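Local coordinates for protein cysteine protease (Xylella fastidiosa, PDB 3OIS) that probably hydrolyses peptide bonds as a cysteine protease of the papain family and binds the nucleotide uridine-5'-diphosphate, at residues 123-126 / 127-130; 107-110 / 111-115. One frame throughout, in Å; residues are numbered along the deposited sequence.

Contact 1 of 2, residues 123-126 / 127-130; sequences GAMI and RDGI. With UDP (uridine-5'-diphosphate), chain E.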
ATOM      1  N   GLY A 123     -10.261  -2.299  -7.227  1.00 11.74           N
ATOM      2  CA  GLY A 123      -9.431  -1.695  -6.157  1.00 10.78           C
ATOM      3  C   GLY A 123     -10.005  -2.149  -4.781  1.00 11.92           C
ATOM      4  O   GLY A 123     -10.827  -3.102  -4.746  1.00 13.71           O
ATOM      5  N   ALA A 124      -9.535  -1.541  -3.702  1.00 12.13           N
ATOM      6  CA  ALA A 124      -9.858  -1.984  -2.359  1.00 12.98           C
ATOM      7  C   ALA A 124      -9.525  -0.902  -1.321  1.00 12.20           C
ATOM      8  O   ALA A 124      -8.692   0.017  -1.578  1.00 12.29           O
ATOM      9  CB  ALA A 124      -9.043  -3.326  -2.060  1.00 12.90           C
ATOM     10  N   MET A 125     -10.156  -1.018  -0.149  1.00 11.89           N
ATOM     11  CA  MET A 125      -9.828  -0.183   0.985  1.00  9.94           C
ATOM     12  C   MET A 125      -8.686  -0.877   1.723  1.00 11.01           C
ATOM     13  O   MET A 125      -8.654  -2.100   1.852  1.00 13.02           O
ATOM     14  CB  MET A 125     -11.041  -0.064   1.927  1.00 12.91           C
ATOM     15  CG  MET A 125     -12.216   0.646   1.252  1.00 10.99           C
ATOM     16  SD  MET A 125     -13.623   0.542   2.471  1.00 15.23           S
ATOM     17  CE  MET A 125     -14.824   1.504   1.518  1.00 13.20           C
ATOM     18  N   ILE A 126      -7.723  -0.076   2.150  1.00 11.05           N
ATOM     19  CA  ILE A 126      -6.631  -0.578   3.042  1.00 10.88           C
ATOM     20  C   ILE A 126      -7.154  -1.374   4.220  1.00 11.04           C
ATOM     21  O   ILE A 126      -6.649  -2.504   4.516  1.00 10.85           O
ATOM     22  CB  ILE A 126      -5.731   0.569   3.515  1.00 10.27           C
ATOM     23  CG1 ILE A 126      -5.117   1.163   2.224  1.00  9.81           C
ATOM     24  CG2 ILE A 126      -4.604  -0.045   4.459  1.00 11.04           C
ATOM     25  CD1 ILE A 126      -4.416   2.455   2.538  1.00 11.89           C
ATOM     26  N   ARG A 127      -8.228  -0.863   4.816  1.00 11.39           N
ATOM     27  CA  ARG A 127      -8.736  -1.516   6.002  1.00 12.71           C
ATOM     28  C   ARG A 127      -9.206  -2.942   5.689  1.00 11.48           C
ATOM     29  O   ARG A 127      -9.183  -3.845   6.564  1.00 12.02           O
ATOM     30  CB  ARG A 127      -9.840  -0.708   6.673  1.00 12.65           C
ATOM     31  CG  ARG A 127     -11.235  -0.739   5.887  1.00 14.58           C
ATOM     32  CD  ARG A 127     -12.384   0.064   6.612  1.00 19.09           C
ATOM     33  NE  ARG A 127     -12.392  -0.511   7.902  1.00 17.98           N
ATOM     34  CZ  ARG A 127     -12.104   0.117   9.052  1.00 15.66           C
ATOM     35  NH1 ARG A 127     -12.078   1.476   9.174  1.00 13.01           N
ATOM     36  NH2 ARG A 127     -11.940  -0.657  10.132  1.00 19.58           N
ATOM     37  N   ASP A 128      -9.630  -3.183   4.456  1.00 12.16           N
ATOM     38  CA  ASP A 128     -10.096  -4.512   4.077  1.00 11.31           C
ATOM     39  C   ASP A 128      -8.907  -5.465   3.755  1.00 14.55           C
ATOM     40  O   ASP A 128      -8.927  -6.622   4.119  1.00 13.57           O
ATOM     41  CB  ASP A 128     -11.003  -4.421   2.829  1.00 12.11           C
ATOM     42  CG  ASP A 128     -12.349  -3.817   3.177  1.00 13.35           C
ATOM     43  OD1 ASP A 128     -12.697  -3.807   4.402  1.00 14.33           O
ATOM     44  OD2 ASP A 128     -13.059  -3.378   2.241  1.00 16.26           O
ATOM     45  N   GLY A 129      -7.839  -4.909   3.170  1.00 12.90           N
ATOM     46  CA  GLY A 129      -6.590  -5.700   3.035  1.00 13.23           C
ATOM     47  C   GLY A 129      -6.101  -6.089   4.431  1.00 14.54           C
ATOM     48  O   GLY A 129      -5.632  -7.193   4.610  1.00 13.72           O
ATOM     49  N   ILE A 130      -6.162  -5.156   5.379  1.00 12.93           N
ATOM     50  CA  ILE A 130      -5.763  -5.456   6.760  1.00 13.42           C
ATOM     51  C   ILE A 130      -6.658  -6.500   7.426  1.00 14.02           C
ATOM     52  O   ILE A 130      -6.185  -7.420   8.060  1.00 13.65           O
ATOM     53  CB  ILE A 130      -5.675  -4.159   7.539  1.00 14.71           C
ATOM     54  CG1 ILE A 130      -4.468  -3.389   7.036  1.00 13.33           C
ATOM     55  CG2 ILE A 130      -5.441  -4.402   9.072  1.00 15.45           C
ATOM     56  CD1 ILE A 130      -4.466  -1.934   7.649  1.00 15.53           C
TER
HETATM   57  N1  UDP E 292      -9.743  -3.347  15.224  1.00 16.50           N
HETATM   58  C2  UDP E 292      -8.616  -2.594  15.043  1.00 14.97           C
HETATM   59  N3  UDP E 292      -7.383  -3.209  15.223  1.00 14.54           N
HETATM   60  C4  UDP E 292      -7.289  -4.520  15.561  1.00 15.48           C
HETATM   61  C5  UDP E 292      -8.441  -5.295  15.791  1.00 16.83           C
HETATM   62  C6  UDP E 292      -9.670  -4.687  15.499  1.00 16.94           C
HETATM   63  O2  UDP E 292      -8.644  -1.446  14.727  1.00 13.61           O
HETATM   64  O4  UDP E 292      -6.117  -4.963  15.791  1.00 14.13           O
HETATM   65  C1' UDP E 292     -11.046  -2.599  15.140  1.00 17.20           C
HETATM   66  C2' UDP E 292     -11.456  -2.222  13.733  1.00 19.48           C
HETATM   67  O2' UDP E 292     -12.245  -1.043  13.884  1.00 16.98           O
HETATM   68  C3' UDP E 292     -12.326  -3.377  13.430  1.00 18.83           C
HETATM   69  C4' UDP E 292     -13.091  -3.574  14.758  1.00 19.83           C
HETATM   70  O4' UDP E 292     -12.094  -3.343  15.776  1.00 19.50           O
HETATM   71  O3' UDP E 292     -13.237  -2.957  12.417  1.00 18.71           O
HETATM   72  C5' UDP E 292     -13.720  -4.963  14.816  1.00 18.87           C
HETATM   73  O5' UDP E 292     -12.649  -5.903  14.780  1.00 22.70           O
HETATM   74  PA  UDP E 292     -12.774  -7.374  15.184  1.00 24.54           P
HETATM   75  O1A UDP E 292     -11.671  -8.224  14.684  1.00 23.18           O
HETATM   76  O2A UDP E 292     -13.079  -7.508  16.636  1.00 25.95           O
HETATM   77  O3A UDP E 292     -14.129  -7.718  14.347  1.00 32.94           O
HETATM   78  PB  UDP E 292     -14.889  -9.080  13.921  1.00 34.50           P
HETATM   79  O1B UDP E 292     -16.277  -8.934  14.343  1.00 39.37           O
HETATM   80  O2B UDP E 292     -14.674  -9.156  12.499  1.00 32.20           O
HETATM   81  O3B UDP E 292     -14.302 -10.305  14.554  1.00 36.52           O
HETATM   82  O   HOH W   1     -11.957  -3.344  -0.131  1.00 18.72           O
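Met125 O takes two backbone N-H groups at the start of helix 126-135. Gly129 N reaches it in the carbonyl plane at 3.2 Å, whereas Asp128 N, at 3.0 Å from the same Met125 O, sits above that plane. One residue on, the Ile130 N to Ile126 O bond of 2.8 Å is nearly straight, and the CG2 branch of Ile126 lies 3.7 Å from CD1 of Ile130. This apolar side packs against Trp284 of strand 280-287.

Arg127 can be followed outward atom by atom. Its CB stays close to the carbonyl carbon of Ile126. CG stands between backbone N and carbonyl carbon (chi1 74°), which brings it back over the CB of Met125, 4.0 Å away. The chain then bends at chi3 (-54°) and the guanidinium turns toward the nucleotide. NH1 is hydrogen-bonded to Ile39 O, and NH2 forms a salt bridge with Asp44. NH2 also comes within 3.5 Å of UDP O3', while C2' of the ribose meets the guanidinium at its edge, in plane. The outside bonds thus fix the rotation of the group beside the sugar.

Asp128 lies alongside Met125, both side chains pointing the same way. Its OD2 accepts from water 1 at 2.6 Å, and this water in turn accepts from Met125 N at 2.9 Å. The carboxylate therefore reaches the amide of the N-cap residue through water; its charge probably also suits the helix start electrostatically.

Met125 is the N-cap, Asp128 stands three residues on, and Arg127 N is bonded to Asp38 OD1. From this helix start, Arg127 enters the UDP pocket, where Asp41, Asp44 and Lys131 bind the nucleotide.

Contact 2 of 2, residues 107-110 / 111-115; sequences IYYN and ERKIE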
ATOM      1  N   ILE A 107      -4.175 -11.506  -1.293  1.00 14.38           N
ATOM      2  CA  ILE A 107      -4.739 -10.377  -0.573  1.00 14.05           C
ATOM      3  C   ILE A 107      -5.842  -9.737  -1.410  1.00 14.03           C
ATOM      4  O   ILE A 107      -6.909  -9.499  -0.874  1.00 13.10           O
ATOM      5  CB  ILE A 107      -3.695  -9.364  -0.118  1.00 15.05           C
ATOM      6  CG1 ILE A 107      -2.681 -10.012   0.878  1.00 15.09           C
ATOM      7  CG2 ILE A 107      -4.294  -8.060   0.544  1.00 15.32           C
ATOM      8  CD1 ILE A 107      -1.472  -9.174   0.959  1.00 11.66           C
ATOM      9  N   TYR A 108      -5.548  -9.437  -2.661  1.00 14.20           N
ATOM     10  CA  TYR A 108      -6.473  -8.656  -3.529  1.00 13.14           C
ATOM     11  C   TYR A 108      -7.776  -9.437  -3.762  1.00 12.30           C
ATOM     12  O   TYR A 108      -8.841  -8.852  -3.812  1.00 12.21           O
ATOM     13  CB  TYR A 108      -5.772  -8.239  -4.842  1.00 13.53           C
ATOM     14  CG  TYR A 108      -6.567  -7.250  -5.713  1.00 12.63           C
ATOM     15  CD1 TYR A 108      -7.256  -6.149  -5.105  1.00 11.46           C
ATOM     16  CD2 TYR A 108      -6.532  -7.363  -7.113  1.00 13.24           C
ATOM     17  CE1 TYR A 108      -7.939  -5.212  -5.932  1.00 11.51           C
ATOM     18  CE2 TYR A 108      -7.262  -6.485  -7.948  1.00 11.97           C
ATOM     19  CZ  TYR A 108      -7.973  -5.422  -7.317  1.00 13.39           C
ATOM     20  OH  TYR A 108      -8.605  -4.556  -8.152  1.00 12.87           O
ATOM     21  N   TYR A 109      -7.698 -10.761  -3.921  1.00 13.47           N
ATOM     22  CA  TYR A 109      -8.916 -11.558  -4.168  1.00 12.97           C
ATOM     23  C   TYR A 109      -9.806 -11.474  -2.917  1.00 13.38           C
ATOM     24  O   TYR A 109     -11.019 -11.120  -2.985  1.00 13.34           O
ATOM     25  CB  TYR A 109      -8.526 -13.028  -4.514  1.00 12.71           C
ATOM     26  CG  TYR A 109      -9.742 -13.872  -4.741  1.00 14.79           C
ATOM     27  CD1 TYR A 109     -10.191 -14.059  -6.008  1.00 16.40           C
ATOM     28  CD2 TYR A 109     -10.443 -14.441  -3.688  1.00 15.69           C
ATOM     29  CE1 TYR A 109     -11.364 -14.782  -6.244  1.00 16.65           C
ATOM     30  CE2 TYR A 109     -11.616 -15.234  -3.949  1.00 14.31           C
ATOM     31  CZ  TYR A 109     -12.029 -15.362  -5.169  1.00 19.17           C
ATOM     32  OH  TYR A 109     -13.121 -16.127  -5.348  1.00 19.99           O
ATOM     33  N   ASN A 110      -9.215 -11.683  -1.732  1.00 12.98           N
ATOM     34  CA  ASN A 110      -9.987 -11.638  -0.561  1.00 13.13           C
ATOM     35  C   ASN A 110     -10.494 -10.255  -0.189  1.00 14.07           C
ATOM     36  O   ASN A 110     -11.587 -10.140   0.363  1.00 14.11           O
ATOM     37  CB  ASN A 110      -9.226 -12.365   0.568  1.00 12.96           C
ATOM     38  CG  ASN A 110      -9.196 -13.884   0.296  1.00 15.87           C
ATOM     39  OD1 ASN A 110     -10.219 -14.529   0.270  1.00 16.79           O
ATOM     40  ND2 ASN A 110      -8.019 -14.418   0.046  1.00 15.90           N
ATOM     41  N   GLU A 111      -9.747  -9.192  -0.500  1.00 14.47           N
ATOM     42  CA  GLU A 111     -10.295  -7.849  -0.269  1.00 12.33           C
ATOM     43  C   GLU A 111     -11.605  -7.678  -1.048  1.00 11.76           C
ATOM     44  O   GLU A 111     -12.523  -7.123  -0.529  1.00 13.01           O
ATOM     45  CB  GLU A 111      -9.344  -6.750  -0.783  1.00 12.46           C
ATOM     46  CG  GLU A 111      -8.110  -6.598   0.046  1.00 13.93           C
ATOM     47  CD  GLU A 111      -7.056  -5.697  -0.601  1.00 12.50           C
ATOM     48  OE1 GLU A 111      -6.760  -5.854  -1.786  1.00 14.70           O
ATOM     49  OE2 GLU A 111      -6.601  -4.769   0.135  1.00 13.40           O
ATOM     50  N   ARG A 112     -11.689  -8.198  -2.258  1.00 13.42           N
ATOM     51  CA  ARG A 112     -12.865  -7.951  -3.139  1.00 14.20           C
ATOM     52  C   ARG A 112     -14.048  -8.901  -2.753  1.00 16.23           C
ATOM     53  O   ARG A 112     -15.101  -8.760  -3.274  1.00 17.35           O
ATOM     54  CB  ARG A 112     -12.465  -8.107  -4.583  1.00 13.46           C
ATOM     55  CG  ARG A 112     -11.629  -6.760  -4.918  1.00 15.17           C
ATOM     56  CD  ARG A 112     -11.156  -6.784  -6.369  1.00 13.22           C
ATOM     57  NE  ARG A 112     -10.198  -7.845  -6.367  1.00 21.68           N
ATOM     58  CZ  ARG A 112     -10.108  -8.737  -7.300  1.00 18.31           C
ATOM     59  NH1 ARG A 112     -10.891  -8.636  -8.391  1.00 20.76           N
ATOM     60  NH2 ARG A 112      -9.190  -9.675  -7.148  1.00 18.78           N
ATOM     61  N   LYS A 113     -13.813  -9.840  -1.839  1.00 14.77           N
ATOM     62  CA  LYS A 113     -14.925 -10.579  -1.148  1.00 14.89           C
ATOM     63  C   LYS A 113     -15.608  -9.696  -0.144  1.00 16.79           C
ATOM     64  O   LYS A 113     -16.791  -9.942   0.205  1.00 17.84           O
ATOM     65  CB  LYS A 113     -14.391 -11.840  -0.428  1.00 13.84           C
ATOM     66  CG  LYS A 113     -13.782 -12.873  -1.439  1.00 16.03           C
ATOM     67  CD  LYS A 113     -14.776 -13.475  -2.455  1.00 20.92           C
ATOM     68  CE  LYS A 113     -15.777 -14.419  -1.800  1.00 22.61           C
ATOM     69  NZ  LYS A 113     -16.909 -14.757  -2.800  1.00 27.36           N
ATOM     70  N   ILE A 114     -14.921  -8.694   0.400  1.00 17.65           N
ATOM     71  CA  ILE A 114     -15.508  -7.794   1.368  1.00 16.22           C
ATOM     72  C   ILE A 114     -16.213  -6.586   0.695  1.00 18.12           C
ATOM     73  O   ILE A 114     -17.403  -6.272   0.997  1.00 17.76           O
ATOM     74  CB  ILE A 114     -14.409  -7.206   2.361  1.00 16.61           C
ATOM     75  CG1 ILE A 114     -13.813  -8.407   3.103  1.00 18.22           C
ATOM     76  CG2 ILE A 114     -15.079  -6.331   3.345  1.00 14.13           C
ATOM     77  CD1 ILE A 114     -12.492  -8.083   3.874  1.00 18.59           C
ATOM     78  N   GLU A 115     -15.464  -5.949  -0.218  1.00 18.03           N
ATOM     79  CA  GLU A 115     -15.945  -4.755  -0.907  1.00 18.83           C
ATOM     80  C   GLU A 115     -15.382  -4.788  -2.346  1.00 19.26           C
ATOM     81  O   GLU A 115     -14.178  -5.051  -2.529  1.00 22.05           O
ATOM     82  CB  GLU A 115     -15.400  -3.557  -0.105  1.00 19.84           C
ATOM     83  CG  GLU A 115     -15.675  -2.182  -0.776  1.00 20.64           C
ATOM     84  CD  GLU A 115     -16.935  -1.505  -0.273  1.00 21.17           C
ATOM     85  OE1 GLU A 115     -17.371  -1.708   0.893  1.00 19.83           O
ATOM     86  OE2 GLU A 115     -17.442  -0.596  -0.988  1.00 22.62           O
TER
HETATM   87  O   HOH W   2     -14.727 -17.018  -3.315  1.00 32.57           O
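Tyr108 O is gripped by three N-H groups of one residue, Arg112. The firm bond comes from Arg112 NE, 3.1 Å from Tyr108 O and well above the carbonyl plane; Arg112 NH2 and backbone N add weak ones. The arginine can curl back this way because its chain bends at chi3 (-68°), and the same fold lays the guanidinium flat on the Tyr108 ring, planes 24° apart. It is a cation-pi stack, with Arg112 CZ 3.8 Å from the ring centroid and CD making a CH-pi contact over the same face. Arg112 NH1 goes on to Tyr120 O.

Glu111 OE1 approaches the ring differently, in plane at its edge, 3.4 Å from Tyr108 CD1. Its other oxygen, OE2, is bonded to Thr79 of helix 78-93. Further along, Tyr109 and Lys113 run side by side, CE2 of the ring 3.9 Å from Lys113 CD; water 2 joins Tyr109 OH to Lys113 NZ, the latter weakly.

The pairs are mostly i to i+4 neighbours in the last turns of helix 104-114. Ile107 and Asn110 rest on Leu133 and Val132 of helix 126-135, and Glu111 touches Ala124 of strand 124-125.

Overall arrangement
Contact 2 and contact 1 follow each other along the chain: contact 2 covers the last turns of helix 104-114, and contact 1 the strand 124-125 and the first turn of helix 126-135. They meet directly: Tyr108 OH, bonded to Asp121, is also hydrogen-bonded to Gly123 N, and Glu111 packs on Ala124 and Gly129. All the touching residues of contact 1 are buried, and it lies nearer the centre of the chain; contact 2 is mostly buried but reaches solvent at Lys113 and Ile114. The two arginines differ. Arg127 leaves its helix for Ile39 O, Asp44 and the ribose, while Arg112 folds back onto its own helix, held by an aromatic face and backbone carbonyls.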